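Local coordinates for putative metal binding protein RUMGNA_00854 (Ruminococcus gnavus, PDB 3U7Z) that is of unknown precise function but binds calcium ions and belongs to a family grouped with the ubiquitin-like proteins, at residues T27-L36 against S81-D89; K65-G75 against D91-Y101. All coordinates share one frame; numbering follows the deposited sequence. Where two conformers were deposited one is given.

Contact 1: residues T27-L36 against S81-D89; sequences TDAKYLGEVL and SADQTPVSD. With CA (calcium ion), chain G; EDO (1,2-ethanediol), chain J.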
loop_
_atom_site.group_PDB
_atom_site.type_symbol
_atom_site.label_atom_id
_atom_site.label_comp_id
_atom_site.label_asym_id
_atom_site.label_seq_id
_atom_site.Cartn_x
_atom_site.Cartn_y
_atom_site.Cartn_z
ATOM N N THR A 27 -13.883 -2.244 6.307
ATOM C CA THR A 27 -14.057 -2.503 4.873
ATOM C C THR A 27 -14.609 -3.891 4.622
ATOM O O THR A 27 -14.288 -4.799 5.332
ATOM C CB THR A 27 -12.688 -2.300 4.117
ATOM O OG1 THR A 27 -12.839 -2.625 2.740
ATOM C CG2 THR A 27 -11.588 -3.201 4.710
ATOM N N ASP A 28 -15.407 -4.029 3.563
ATOM C CA ASP A 28 -15.852 -5.349 3.069
ATOM C C ASP A 28 -15.084 -5.755 1.818
ATOM O O ASP A 28 -15.422 -6.748 1.160
ATOM C CB ASP A 28 -17.377 -5.396 2.826
ATOM C CG ASP A 28 -17.958 -4.041 2.432
ATOM O OD1 ASP A 28 -17.476 -3.472 1.426
ATOM O OD2 ASP A 28 -18.852 -3.524 3.155
ATOM N N ALA A 29 -14.029 -5.002 1.515
ATOM C CA ALA A 29 -13.149 -5.289 0.390
ATOM C C ALA A 29 -12.461 -6.637 0.508
ATOM O O ALA A 29 -12.090 -7.119 1.604
ATOM C CB ALA A 29 -12.097 -4.203 0.262
ATOM N N LYS A 30 -12.295 -7.255 -0.652
ATOM C CA LYS A 30 -11.620 -8.493 -0.744
ATOM C C LYS A 30 -10.142 -8.209 -0.838
ATOM O O LYS A 30 -9.395 -8.981 -0.309
ATOM C CB LYS A 30 -12.111 -9.282 -1.981
ATOM C CG LYS A 30 -11.362 -10.596 -2.302
ATOM C CD LYS A 30 -11.557 -11.729 -1.310
ATOM C CE LYS A 30 -10.970 -13.041 -1.848
ATOM N NZ LYS A 30 -10.574 -13.966 -0.747
ATOM N N TYR A 31 -9.742 -7.117 -1.518
ATOM C CA TYR A 31 -8.327 -6.882 -1.838
ATOM C C TYR A 31 -7.825 -5.534 -1.406
ATOM O O TYR A 31 -8.557 -4.583 -1.328
ATOM C CB TYR A 31 -8.067 -7.044 -3.343
ATOM C CG TYR A 31 -8.345 -8.467 -3.803
ATOM C CD1 TYR A 31 -7.452 -9.487 -3.532
ATOM C CD2 TYR A 31 -9.520 -8.792 -4.495
ATOM C CE1 TYR A 31 -7.677 -10.816 -3.922
ATOM C CE2 TYR A 31 -9.766 -10.126 -4.907
ATOM C CZ TYR A 31 -8.845 -11.120 -4.605
ATOM O OH TYR A 31 -9.085 -12.403 -5.005
ATOM N N LEU A 32 -6.520 -5.491 -1.148
ATOM C CA LEU A 32 -5.925 -4.309 -0.556
ATOM C C LEU A 32 -6.028 -3.111 -1.465
ATOM O O LEU A 32 -6.281 -2.038 -1.019
ATOM C CB LEU A 32 -4.447 -4.538 -0.202
ATOM C CG LEU A 32 -3.656 -3.349 0.408
ATOM C CD1 LEU A 32 -4.312 -2.899 1.716
ATOM C CD2 LEU A 32 -2.199 -3.753 0.578
ATOM N N GLY A 33 -5.895 -3.326 -2.773
ATOM C CA GLY A 33 -5.986 -2.161 -3.684
ATOM C C GLY A 33 -7.322 -1.440 -3.625
ATOM O O GLY A 33 -7.365 -0.193 -3.711
ATOM N N GLU A 34 -8.411 -2.217 -3.452
ATOM C CA GLU A 34 -9.756 -1.665 -3.344
ATOM C C GLU A 34 -9.844 -0.789 -2.084
ATOM O O GLU A 34 -10.420 0.329 -2.106
ATOM C CB GLU A 34 -10.803 -2.813 -3.324
ATOM C CG GLU A 34 -12.226 -2.358 -3.056
ATOM C CD GLU A 34 -13.224 -3.515 -2.928
ATOM O OE1 GLU A 34 -12.849 -4.688 -3.142
ATOM O OE2 GLU A 34 -14.403 -3.233 -2.598
ATOM N N VAL A 35 -9.238 -1.263 -1.007
ATOM C CA VAL A 35 -9.225 -0.512 0.223
ATOM C C VAL A 35 -8.470 0.801 0.057
ATOM O O VAL A 35 -8.961 1.863 0.436
ATOM C CB VAL A 35 -8.593 -1.300 1.398
ATOM C CG1 VAL A 35 -8.689 -0.443 2.642
ATOM C CG2 VAL A 35 -9.214 -2.710 1.609
ATOM N N LEU A 36 -7.291 0.708 -0.547
ATOM C CA LEU A 36 -6.440 1.903 -0.697
ATOM C C LEU A 36 -7.131 2.941 -1.566
ATOM O O LEU A 36 -7.142 4.174 -1.268
ATOM C CB LEU A 36 -5.126 1.483 -1.298
ATOM C CG LEU A 36 -4.246 0.515 -0.496
ATOM C CD1 LEU A 36 -3.002 0.007 -1.264
ATOM C CD2 LEU A 36 -3.856 1.155 0.819
ATOM N N SER A 81 0.811 -8.016 -5.962
ATOM C CA SER A 81 0.479 -6.612 -6.166
ATOM C C SER A 81 -0.712 -6.259 -5.264
ATOM O O SER A 81 -1.478 -7.151 -4.783
ATOM C CB SER A 81 0.077 -6.337 -7.627
ATOM O OG SER A 81 -0.993 -7.209 -7.943
ATOM N N ALA A 82 -0.891 -4.982 -5.026
ATOM C CA ALA A 82 -1.977 -4.554 -4.108
ATOM C C ALA A 82 -3.360 -5.051 -4.536
ATOM O O ALA A 82 -4.188 -5.435 -3.719
ATOM C CB ALA A 82 -1.996 -3.008 -3.939
ATOM N N ASP A 83 -3.624 -5.041 -5.830
ATOM C CA ASP A 83 -4.913 -5.461 -6.327
ATOM C C ASP A 83 -5.163 -6.980 -6.236
ATOM O O ASP A 83 -6.282 -7.399 -6.501
ATOM C CB ASP A 83 -5.179 -4.947 -7.750
ATOM C CG ASP A 83 -4.097 -5.290 -8.742
ATOM O OD1 ASP A 83 -2.890 -5.380 -8.425
ATOM O OD2 ASP A 83 -4.455 -5.381 -9.916
ATOM N N GLN A 84 -4.150 -7.771 -5.866
ATOM C CA GLN A 84 -4.245 -9.201 -5.683
ATOM C C GLN A 84 -3.919 -9.651 -4.235
ATOM O O GLN A 84 -3.684 -10.820 -3.980
ATOM C CB GLN A 84 -3.251 -9.873 -6.644
ATOM C CG GLN A 84 -3.614 -9.655 -8.119
ATOM C CD GLN A 84 -2.493 -9.976 -9.125
ATOM O OE1 GLN A 84 -1.676 -10.874 -8.907
ATOM N NE2 GLN A 84 -2.469 -9.247 -10.250
ATOM N N THR A 85 -3.855 -8.694 -3.307
ATOM C CA THR A 85 -3.455 -8.940 -1.904
ATOM C C THR A 85 -4.745 -9.034 -1.090
ATOM O O THR A 85 -5.443 -8.068 -0.935
ATOM C CB THR A 85 -2.553 -7.841 -1.371
ATOM O OG1 THR A 85 -1.341 -7.761 -2.149
ATOM C CG2 THR A 85 -2.188 -8.106 0.079
ATOM N N PRO A 86 -5.066 -10.235 -0.612
ATOM C CA PRO A 86 -6.300 -10.357 0.139
ATOM C C PRO A 86 -6.213 -9.660 1.479
ATOM O O PRO A 86 -5.132 -9.633 2.102
ATOM C CB PRO A 86 -6.441 -11.852 0.376
ATOM C CG PRO A 86 -5.544 -12.510 -0.502
ATOM C CD PRO A 86 -4.433 -11.533 -0.833
ATOM N N VAL A 87 -7.335 -9.107 1.882
ATOM C CA VAL A 87 -7.454 -8.425 3.180
ATOM C C VAL A 87 -8.144 -9.356 4.185
ATOM O O VAL A 87 -9.141 -10.004 3.850
ATOM C CB VAL A 87 -8.228 -7.117 2.939
ATOM C CG1 VAL A 87 -8.826 -6.476 4.205
ATOM C CG2 VAL A 87 -7.290 -6.139 2.207
ATOM N N SER A 88 -7.618 -9.429 5.408
ATOM C CA SER A 88 -8.219 -10.181 6.522
ATOM C C SER A 88 -8.497 -9.252 7.662
ATOM O O SER A 88 -7.779 -8.269 7.874
ATOM C CB SER A 88 -7.246 -11.255 6.993
ATOM O OG SER A 88 -6.942 -12.172 5.965
ATOM N N ASP A 89 -9.537 -9.590 8.425
ATOM C CA ASP A 89 -9.842 -8.838 9.624
ATOM C C ASP A 89 -8.612 -8.804 10.519
ATOM O O ASP A 89 -7.986 -9.824 10.798
ATOM C CB ASP A 89 -11.065 -9.420 10.339
ATOM C CG ASP A 89 -11.513 -8.587 11.497
ATOM O OD1 ASP A 89 -11.450 -7.349 11.462
ATOM O OD2 ASP A 89 -12.005 -9.217 12.483
HETATM CA CA CA G . -13.076 -10.915 13.467
HETATM C C1 EDO J . 3.309 -1.856 -5.421
HETATM O O1 EDO J . 3.712 -1.244 -6.713
HETATM C C2 EDO J . 2.564 -3.225 -5.582
HETATM O O2 EDO J . 1.112 -3.197 -5.927
#
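Val87 is the main bump of this contact, lodged in a hollow beside Leu32 and Val35 in the first turn of helix 32-38, which packs across a mixed sheet as in the beta-grasp fold. Val87 CG2 lies against the backbone of Leu32, 3.5 Å from Leu32 N, and touches Val35 CG2 at 4.0 Å. The other methyl, CG1, is anti to the backbone N of Val87 (chi1 162°) and lies 4.3 Å from Thr27 CG2. A beta-branched residue suits the place because its two methyls fill two sides of the hollow at once. Two backbone bonds flank the single bridge of Tyr31 with Pro86: Val87 N to Lys30 O, and Leu32 N to Thr85 O at 2.8 Å. The first amides of the helix have no earlier turn to pair with, and the loop satisfies them, for Gly33 N likewise reaches Ala82 O, from above its carbonyl plane. Gly33, with no side chain, lets the 3-10 segment 82-83 approach until Gly33 CA is 4.4 Å from Asp83 CA. The Tyr31 ring stands beside the loop, CD1 3.6 Å from Gln84 C and Thr85 O at its edge. The loop is itself braced at Ser81 O, where Gln84 N and Thr85 OG1 arrive from opposite faces of the carbonyl plane, Thr85 OG1 at 2.7 Å while also bonded to Thr80 OG1.

Contact 2: residues K65-G75 against D91-Y101; sequences KQQWWCITKGG and DAFELTLKEGY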
loop_
_atom_site.group_PDB
_atom_site.type_symbol
_atom_site.label_atom_id
_atom_site.label_comp_id
_atom_site.label_asym_id
_atom_site.label_seq_id
_atom_site.Cartn_x
_atom_site.Cartn_y
_atom_site.Cartn_z
ATOM N N LYS A 65 15.694 8.057 -8.956
ATOM C CA LYS A 65 16.512 7.702 -7.778
ATOM C C LYS A 65 16.244 6.312 -7.264
ATOM O O LYS A 65 16.609 5.980 -6.138
ATOM C CB LYS A 65 16.306 8.699 -6.650
ATOM C CG LYS A 65 16.925 10.047 -6.982
ATOM C CD LYS A 65 16.884 10.976 -5.796
ATOM C CE LYS A 65 17.710 12.253 -6.046
ATOM N NZ LYS A 65 19.201 12.095 -6.183
ATOM N N GLN A 66 15.669 5.486 -8.114
ATOM C CA GLN A 66 15.418 4.092 -7.786
ATOM C C GLN A 66 14.492 3.969 -6.580
ATOM O O GLN A 66 14.604 3.010 -5.846
ATOM C CB GLN A 66 16.737 3.324 -7.543
ATOM C CG GLN A 66 17.861 3.647 -8.559
ATOM C CD GLN A 66 17.407 3.625 -10.009
ATOM O OE1 GLN A 66 16.664 2.732 -10.422
ATOM N NE2 GLN A 66 17.865 4.606 -10.804
ATOM N N GLN A 67 13.555 4.910 -6.426
ATOM C CA GLN A 67 12.608 4.829 -5.321
ATOM C C GLN A 67 11.368 4.077 -5.753
ATOM O O GLN A 67 10.972 4.140 -6.917
ATOM C CB GLN A 67 12.200 6.204 -4.873
ATOM C CG GLN A 67 13.301 7.019 -4.331
ATOM C CD GLN A 67 12.901 8.416 -3.949
ATOM O OE1 GLN A 67 11.783 8.871 -4.183
ATOM N NE2 GLN A 67 13.863 9.133 -3.376
ATOM N N TRP A 68 10.771 3.376 -4.793
ATOM C CA TRP A 68 9.603 2.585 -5.063
ATOM C C TRP A 68 8.856 2.329 -3.775
ATOM O O TRP A 68 9.410 2.266 -2.682
ATOM C CB TRP A 68 9.973 1.251 -5.733
ATOM C CG TRP A 68 10.992 0.423 -5.006
ATOM C CD1 TRP A 68 12.340 0.664 -4.977
ATOM C CD2 TRP A 68 10.808 -0.805 -4.358
ATOM N NE1 TRP A 68 12.982 -0.294 -4.288
ATOM C CE2 TRP A 68 12.074 -1.234 -3.897
ATOM C CE3 TRP A 68 9.689 -1.562 -4.031
ATOM C CZ2 TRP A 68 12.230 -2.375 -3.160
ATOM C CZ3 TRP A 68 9.883 -2.735 -3.358
ATOM C CH2 TRP A 68 11.140 -3.127 -2.926
ATOM N N TRP A 69 7.539 2.188 -3.898
ATOM C CA TRP A 69 6.651 1.851 -2.781
ATOM C C TRP A 69 6.586 0.356 -2.606
ATOM O O TRP A 69 6.384 -0.415 -3.548
ATOM C CB TRP A 69 5.254 2.409 -3.011
ATOM C CG TRP A 69 5.221 3.884 -2.852
ATOM C CD1 TRP A 69 5.164 4.854 -3.873
ATOM C CD2 TRP A 69 5.237 4.611 -1.624
ATOM N NE1 TRP A 69 5.174 6.093 -3.312
ATOM C CE2 TRP A 69 5.230 5.981 -1.951
ATOM C CE3 TRP A 69 5.231 4.230 -0.293
ATOM C CZ2 TRP A 69 5.192 6.962 -0.964
ATOM C CZ3 TRP A 69 5.239 5.193 0.684
ATOM C CH2 TRP A 69 5.214 6.553 0.329
ATOM N N CYS A 70 6.763 -0.067 -1.354
ATOM C CA CYS A 70 6.775 -1.464 -0.978
ATOM C C CYS A 70 5.660 -1.797 -0.023
ATOM O O CYS A 70 5.460 -1.093 0.945
ATOM C CB CYS A 70 8.124 -1.747 -0.299
ATOM S SG CYS A 70 8.126 -3.404 0.418
ATOM N N ILE A 71 4.963 -2.881 -0.285
ATOM C CA ILE A 71 3.868 -3.336 0.577
ATOM C C ILE A 71 4.395 -4.405 1.526
ATOM O O ILE A 71 4.984 -5.386 1.081
ATOM C CB ILE A 71 2.706 -3.997 -0.192
ATOM C CG1 ILE A 71 2.162 -3.075 -1.290
ATOM C CG2 ILE A 71 1.528 -4.398 0.756
ATOM C CD1 ILE A 71 1.229 -3.705 -2.324
ATOM N N THR A 72 4.135 -4.255 2.831
ATOM C CA THR A 72 4.411 -5.310 3.811
ATOM C C THR A 72 3.172 -5.498 4.659
ATOM O O THR A 72 2.250 -4.689 4.627
ATOM C CB THR A 72 5.649 -5.034 4.657
ATOM O OG1 THR A 72 5.548 -3.744 5.233
ATOM C CG2 THR A 72 6.879 -5.124 3.835
ATOM N N LYS A 73 3.107 -6.638 5.349
ATOM C CA LYS A 73 1.998 -6.956 6.220
ATOM C C LYS A 73 2.632 -7.368 7.552
ATOM O O LYS A 73 3.291 -8.404 7.654
ATOM C CB LYS A 73 1.147 -8.055 5.584
ATOM C CG LYS A 73 -0.054 -8.526 6.430
ATOM C CD LYS A 73 -0.894 -9.516 5.556
ATOM C CE LYS A 73 -1.540 -10.680 6.255
ATOM N NZ LYS A 73 -1.752 -11.821 5.266
ATOM N N GLY A 74 2.489 -6.487 8.532
ATOM C CA GLY A 74 3.200 -6.637 9.796
ATOM C C GLY A 74 4.667 -6.774 9.621
ATOM O O GLY A 74 5.324 -7.514 10.333
ATOM N N GLY A 75 5.183 -6.053 8.650
ATOM C CA GLY A 75 6.588 -6.045 8.334
ATOM C C GLY A 75 7.065 -7.193 7.462
ATOM O O GLY A 75 8.225 -7.215 7.033
ATOM N N ASP A 91 -5.804 -7.226 9.944
ATOM C CA ASP A 91 -4.535 -7.022 9.259
ATOM C C ASP A 91 -3.982 -5.653 9.488
ATOM O O ASP A 91 -4.714 -4.666 9.551
ATOM C CB ASP A 91 -4.655 -7.202 7.741
ATOM C CG ASP A 91 -4.641 -8.646 7.263
ATOM O OD1 ASP A 91 -4.282 -9.563 8.024
ATOM O OD2 ASP A 91 -4.957 -8.836 6.072
ATOM N N ALA A 92 -2.664 -5.603 9.545
ATOM C CA ALA A 92 -1.912 -4.323 9.520
ATOM C C ALA A 92 -0.969 -4.392 8.315
ATOM O O ALA A 92 -0.157 -5.327 8.216
ATOM C CB ALA A 92 -1.107 -4.163 10.802
ATOM N N PHE A 93 -1.126 -3.462 7.388
ATOM C CA PHE A 93 -0.283 -3.332 6.236
ATOM C C PHE A 93 0.527 -2.093 6.353
ATOM O O PHE A 93 0.136 -1.143 7.012
ATOM C CB PHE A 93 -1.072 -3.238 4.941
ATOM C CG PHE A 93 -1.786 -4.488 4.584
ATOM C CD1 PHE A 93 -1.159 -5.458 3.849
ATOM C CD2 PHE A 93 -3.130 -4.706 4.968
ATOM C CE1 PHE A 93 -1.790 -6.650 3.479
ATOM C CE2 PHE A 93 -3.762 -5.927 4.636
ATOM C CZ PHE A 93 -3.080 -6.875 3.868
ATOM N N GLU A 94 1.683 -2.113 5.700
ATOM C CA GLU A 94 2.525 -0.912 5.604
ATOM C C GLU A 94 2.833 -0.664 4.125
ATOM O O GLU A 94 3.008 -1.626 3.333
ATOM C CB GLU A 94 3.821 -1.062 6.421
ATOM C CG GLU A 94 3.570 -1.547 7.833
ATOM C CD GLU A 94 3.337 -3.077 8.002
ATOM O OE1 GLU A 94 3.989 -3.887 7.298
ATOM O OE2 GLU A 94 2.549 -3.478 8.898
ATOM N N LEU A 95 2.922 0.600 3.765
ATOM C CA LEU A 95 3.420 1.057 2.440
ATOM C C LEU A 95 4.643 1.924 2.755
ATOM O O LEU A 95 4.535 2.958 3.403
ATOM C CB LEU A 95 2.380 1.868 1.676
ATOM C CG LEU A 95 1.127 1.094 1.361
ATOM C CD1 LEU A 95 -0.002 1.978 0.896
ATOM C CD2 LEU A 95 1.356 0.027 0.398
ATOM N N THR A 96 5.827 1.486 2.325
ATOM C CA THR A 96 7.071 2.133 2.659
ATOM C C THR A 96 7.771 2.576 1.419
ATOM O O THR A 96 7.896 1.835 0.480
ATOM C CB THR A 96 8.015 1.174 3.408
ATOM O OG1 THR A 96 7.320 0.695 4.543
ATOM C CG2 THR A 96 9.291 1.853 3.869
ATOM N N LEU A 97 8.255 3.803 1.461
ATOM C CA LEU A 97 9.081 4.318 0.369
ATOM C C LEU A 97 10.490 3.780 0.516
ATOM O O LEU A 97 11.180 4.151 1.440
ATOM C CB LEU A 97 9.040 5.828 0.270
ATOM C CG LEU A 97 9.618 6.435 -1.005
ATOM C CD1 LEU A 97 8.985 5.978 -2.274
ATOM C CD2 LEU A 97 9.608 7.948 -0.905
ATOM N N LYS A 98 10.917 2.950 -0.455
ATOM C CA LYS A 98 12.213 2.337 -0.450
ATOM C C LYS A 98 13.045 2.953 -1.565
ATOM O O LYS A 98 12.547 3.553 -2.486
ATOM C CB LYS A 98 12.102 0.822 -0.607
ATOM C CG LYS A 98 11.493 0.102 0.558
ATOM C CD LYS A 98 11.536 -1.445 0.395
ATOM C CE LYS A 98 10.884 -2.142 1.591
ATOM N NZ LYS A 98 10.520 -3.575 1.347
ATOM N N GLU A 99 14.355 2.738 -1.477
ATOM C CA GLU A 99 15.308 3.219 -2.465
ATOM C C GLU A 99 16.281 2.085 -2.794
ATOM O O GLU A 99 16.884 1.500 -1.907
ATOM C CB GLU A 99 16.094 4.440 -1.966
ATOM C CG GLU A 99 15.282 5.485 -1.260
ATOM C CD GLU A 99 16.046 6.778 -1.117
ATOM O OE1 GLU A 99 16.996 6.815 -0.300
ATOM O OE2 GLU A 99 15.701 7.739 -1.836
ATOM N N GLY A 100 16.387 1.758 -4.062
ATOM C CA GLY A 100 17.310 0.711 -4.526
ATOM C C GLY A 100 16.862 -0.692 -4.224
ATOM O O GLY A 100 15.726 -0.921 -3.893
ATOM N N TYR A 101 17.797 -1.607 -4.219
ATOM C CA TYR A 101 17.498 -3.028 -4.235
ATOM C C TYR A 101 18.673 -3.803 -3.692
ATOM O O TYR A 101 19.818 -3.352 -3.871
ATOM C CB TYR A 101 17.130 -3.464 -5.637
ATOM C CG TYR A 101 16.414 -4.770 -5.720
ATOM C CD1 TYR A 101 15.191 -4.951 -5.092
ATOM C CD2 TYR A 101 16.917 -5.817 -6.466
ATOM C CE1 TYR A 101 14.508 -6.131 -5.158
ATOM C CE2 TYR A 101 16.241 -7.028 -6.573
ATOM C CZ TYR A 101 15.048 -7.181 -5.905
ATOM O OH TYR A 101 14.404 -8.389 -5.909
ATOM O OXT TYR A 101 18.515 -4.864 -3.038
HETATM O O HOH W 1 6.222 -1.652 3.594
HETATM O O HOH W 2 -4.697 -11.178 4.844
#
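Trp68 and Lys98 form a hydrogen-bonded pair between antiparallel strands 67-73 and 92-99, and with Leu97 they bury the most surface here. Trp68 CG sits between the backbone N and the carbonyl carbon (chi1 54°), which swings the indole across the partner strand. NE1 donates within the ring plane to Gly100 O at 2.8 Å, fixing the rotation of the ring. Lys98 then runs obliquely over one indole face, its CB 4.0 Å from the centroid of the five-membered ring in a CH-pi contact and its CD 3.7 Å from Trp68 CZ2. A lysine suits this half-exposed place, since its methylene chain can cover an aromatic face. On the other face of the sheet, Leu97 and Trp69 are a non-hydrogen-bonded pair. A branched aliphatic chain suits Leu97, whose CD1 rests on the indole 3.9 Å from the five-membered ring centroid. At the far end Glu94, bent at chi2 (80°), folds its carboxylate back to the turn: OE1 takes Thr72 OG1 at 2.6 Å through its anti lone pair, and Gly75 N at 2.8 Å from above the carboxylate plane. Strand 92-99 lies between 67-73 and strand 7-14, while 67-73 has 76-77 on its outer side. The face of the sheet that carries Ile71 and Leu95 meets helix 32-38, and Trp69 packs against Val56 of strand 52-56.

From the N terminus, strands 7-14 and 20-27 lead into 27-36, the first half of contact 1. The chain then passes the small sheet of strands 42-45, 52-56 and 59-60 before entering 65-75, the first half of contact 2. Loop 81-89 returns to the helix start and closes contact 1 over 44 intervening residues; 91-101 closes contact 2 over only 15. The contacts therefore cross rather than nest. Their centres are about 16 Å apart, yet they touch: Leu32 packs on Ile71 and Phe93, Ala82 on Ile71, and Thr85 on Phe93. Contact 1 thus ties loop 81-89 to the start of the helix, and contact 2 joins two adjacent strands of the sheet on which both rest.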